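Local coordinates for type IV secretion system protein VirB11 (Brucella suis, PDB 2GZA), which hydrolyses ATP as a hexameric P-loop ATPase of the VirB type IV secretion system, at residues D323-H329 / H339-Y345. Sequence-based numbering, arbitrary orientation.
Sequences DVVVHVH and HISEVWY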
loop_
_atom_site.group_PDB
_atom_site.type_symbol
_atom_site.label_atom_id
_atom_site.label_comp_id
_atom_site.label_asym_id
_atom_site.label_seq_id
_atom_site.Cartn_x
_atom_site.Cartn_y
_atom_site.Cartn_z
ATOM N N ASP C 323 8.292 27.546 -11.424
ATOM C CA ASP C 323 8.716 28.008 -12.740
ATOM C C ASP C 323 10.232 28.084 -12.854
ATOM O O ASP C 323 10.810 27.610 -13.835
ATOM C CB ASP C 323 8.097 29.365 -13.062
ATOM C CG ASP C 323 6.596 29.295 -13.212
ATOM O OD1 ASP C 323 6.128 28.447 -13.999
ATOM O OD2 ASP C 323 5.891 30.087 -12.541
ATOM N N VAL C 324 10.873 28.685 -11.856
ATOM C CA VAL C 324 12.306 28.922 -11.899
ATOM C C VAL C 324 12.967 28.453 -10.608
ATOM O O VAL C 324 12.437 28.653 -9.522
ATOM C CB VAL C 324 12.627 30.424 -12.146
ATOM C CG1 VAL C 324 14.129 30.669 -12.180
ATOM C CG2 VAL C 324 11.984 30.918 -13.436
ATOM N N VAL C 325 14.120 27.805 -10.738
ATOM C CA VAL C 325 14.975 27.504 -9.595
ATOM C C VAL C 325 16.343 28.138 -9.837
ATOM O O VAL C 325 17.020 27.809 -10.815
ATOM C CB VAL C 325 15.158 25.969 -9.354
ATOM C CG1 VAL C 325 16.087 25.707 -8.161
ATOM C CG2 VAL C 325 13.824 25.275 -9.141
ATOM N N VAL C 326 16.737 29.053 -8.957
ATOM C CA VAL C 326 18.055 29.681 -9.031
ATOM C C VAL C 326 18.949 29.088 -7.959
ATOM O O VAL C 326 18.640 29.184 -6.777
ATOM C CB VAL C 326 17.997 31.199 -8.785
ATOM C CG1 VAL C 326 19.266 31.866 -9.316
ATOM C CG2 VAL C 326 16.752 31.814 -9.407
ATOM N N HIS C 327 20.052 28.471 -8.367
ATOM C CA HIS C 327 20.968 27.869 -7.404
ATOM C C HIS C 327 22.178 28.744 -7.152
ATOM O O HIS C 327 22.858 29.147 -8.084
ATOM C CB HIS C 327 21.406 26.473 -7.838
ATOM C CG HIS C 327 22.392 25.834 -6.905
ATOM N ND1 HIS C 327 22.052 25.420 -5.637
ATOM C CD2 HIS C 327 23.709 25.551 -7.050
ATOM C CE1 HIS C 327 23.118 24.906 -5.044
ATOM N NE2 HIS C 327 24.136 24.973 -5.880
ATOM N N VAL C 328 22.435 29.033 -5.884
ATOM C CA VAL C 328 23.605 29.817 -5.488
ATOM C C VAL C 328 24.691 28.924 -4.901
ATOM O O VAL C 328 24.409 28.030 -4.102
ATOM C CB VAL C 328 23.270 30.901 -4.443
ATOM C CG1 VAL C 328 24.451 31.848 -4.284
ATOM C CG2 VAL C 328 22.039 31.680 -4.835
ATOM N N HIS C 329 25.940 29.183 -5.301
ATOM C CA HIS C 329 27.086 28.491 -4.722
ATOM C C HIS C 329 28.116 29.453 -4.165
ATOM O O HIS C 329 28.392 30.494 -4.757
ATOM C CB HIS C 329 27.780 27.554 -5.695
ATOM C CG HIS C 329 29.055 26.980 -5.152
ATOM N ND1 HIS C 329 30.285 27.194 -5.737
ATOM C CD2 HIS C 329 29.293 26.233 -4.047
ATOM C CE1 HIS C 329 31.222 26.576 -5.037
ATOM N NE2 HIS C 329 30.646 25.991 -4.003
ATOM N N HIS C 339 28.453 33.160 -6.428
ATOM C CA HIS C 339 27.941 33.121 -7.798
ATOM C C HIS C 339 26.747 32.182 -7.974
ATOM O O HIS C 339 26.433 31.389 -7.092
ATOM C CB HIS C 339 29.066 32.744 -8.759
ATOM C CG HIS C 339 29.473 31.311 -8.666
ATOM N ND1 HIS C 339 30.319 30.840 -7.684
ATOM C CD2 HIS C 339 29.141 30.242 -9.422
ATOM C CE1 HIS C 339 30.496 29.541 -7.845
ATOM N NE2 HIS C 339 29.791 29.154 -8.892
ATOM N N ILE C 340 26.088 32.289 -9.126
ATOM C CA ILE C 340 25.008 31.390 -9.492
ATOM C C ILE C 340 25.547 30.286 -10.391
ATOM O O ILE C 340 26.238 30.555 -11.368
ATOM C CB ILE C 340 23.858 32.146 -10.178
ATOM C CG1 ILE C 340 23.337 33.250 -9.255
ATOM C CG2 ILE C 340 22.741 31.180 -10.587
ATOM C CD1 ILE C 340 22.303 34.154 -9.885
ATOM N N SER C 341 25.225 29.048 -10.034
ATOM C CA SER C 341 25.682 27.860 -10.752
ATOM C C SER C 341 24.792 27.540 -11.941
ATOM O O SER C 341 25.282 27.246 -13.028
ATOM C CB SER C 341 25.686 26.652 -9.812
ATOM O OG SER C 341 26.519 26.862 -8.690
ATOM N N GLU C 342 23.482 27.590 -11.714
ATOM C CA GLU C 342 22.498 27.148 -12.684
ATOM C C GLU C 342 21.209 27.923 -12.473
ATOM O O GLU C 342 20.863 28.267 -11.347
ATOM C CB GLU C 342 22.241 25.645 -12.503
ATOM C CG GLU C 342 21.298 25.004 -13.536
ATOM C CD GLU C 342 20.923 23.555 -13.205
ATOM O OE1 GLU C 342 20.007 23.019 -13.877
ATOM O OE2 GLU C 342 21.529 22.949 -12.283
ATOM N N VAL C 343 20.518 28.206 -13.567
ATOM C CA VAL C 343 19.153 28.701 -13.521
ATOM C C VAL C 343 18.314 27.689 -14.278
ATOM O O VAL C 343 18.554 27.425 -15.456
ATOM C CB VAL C 343 19.010 30.092 -14.156
ATOM C CG1 VAL C 343 17.550 30.491 -14.231
ATOM C CG2 VAL C 343 19.807 31.119 -13.373
ATOM N N TRP C 344 17.350 27.105 -13.591
ATOM C CA TRP C 344 16.489 26.119 -14.194
ATOM C C TRP C 344 15.175 26.785 -14.599
ATOM O O TRP C 344 14.538 27.466 -13.797
ATOM C CB TRP C 344 16.284 24.953 -13.219
ATOM C CG TRP C 344 15.413 23.869 -13.744
ATOM C CD1 TRP C 344 15.820 22.724 -14.357
ATOM C CD2 TRP C 344 13.983 23.824 -13.709
ATOM N NE1 TRP C 344 14.730 21.966 -14.708
ATOM C CE2 TRP C 344 13.588 22.618 -14.325
ATOM C CE3 TRP C 344 12.993 24.689 -13.223
ATOM C CZ2 TRP C 344 12.250 22.252 -14.471
ATOM C CZ3 TRP C 344 11.655 24.325 -13.367
ATOM C CH2 TRP C 344 11.298 23.115 -13.989
ATOM N N TYR C 345 14.793 26.593 -15.854
ATOM C CA TYR C 345 13.534 27.092 -16.387
ATOM C C TYR C 345 13.121 26.197 -17.546
ATOM O O TYR C 345 13.834 26.105 -18.539
ATOM C CB TYR C 345 13.689 28.550 -16.826
ATOM C CG TYR C 345 12.459 29.182 -17.430
ATOM C CD1 TYR C 345 11.261 29.250 -16.723
ATOM C CD2 TYR C 345 12.499 29.739 -18.705
ATOM C CE1 TYR C 345 10.132 29.847 -17.280
ATOM C CE2 TYR C 345 11.374 30.334 -19.271
ATOM C CZ TYR C 345 10.199 30.384 -18.554
ATOM O OH TYR C 345 9.093 30.975 -19.115
#
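V325 O receives W344 N at 2.9 Å in an almost straight bond (N-H...O 178°), and V325 N returns a bond to W344 O. Further along the antiparallel ladder, H329 and H339 form a second reciprocal pair, while V326 with V343 and V328 with I340 are non-hydrogen-bonded pairs. Between H327 and V328 the register slips by one residue. S341, with a helical backbone, is the extra residue of a beta bulge opposite H327: its N donates to H327 O, whereas H327 N donates to E342 O.

At the bulge, S341 CB lies in the plane of the H327 imidazole, 3.6 Å from CD2, and its OG approaches H329 CB. H339 CG stands between its own backbone N and carbonyl carbon (chi1 72°), which lays the ring beside that of H329, pointing the same way, with H339 CE1 nearest H329 ND1. The two imidazoles are nearly perpendicular, their planes at 86°; H339 ND1 hydrogen-bonds to G337 O.

On the face that carries V324, V326, V328, I340, V343 and Y345, V326 CG1 meets I340 CG2 and CD1, both at 3.8 Å, and V324 CG1 touches V343 CG1 at 4.0 Å. D323 O, just before the strand, lies in plane at the Y345 ring edge on that face, 3.4 Å from CD1, and also touches W344 CZ3 on the opposite one. The D323 carboxylate itself is held by a salt bridge to K350 and a hydrogen bond from V177 N.

Together the strands form a beta hairpin at one side of the ATPase sheet, with 324-331 running parallel to 178-182, the strand leading into the P-loop; H327 lies beside G182 of the predicted ATP-binding loop. V324, V326 and V343 pack on helix 164-173, whereas V325, H327 and E342 meet helix 289-300, where F293 is edge-to-face with W344; I340 reaches F138 of a neighbouring subunit.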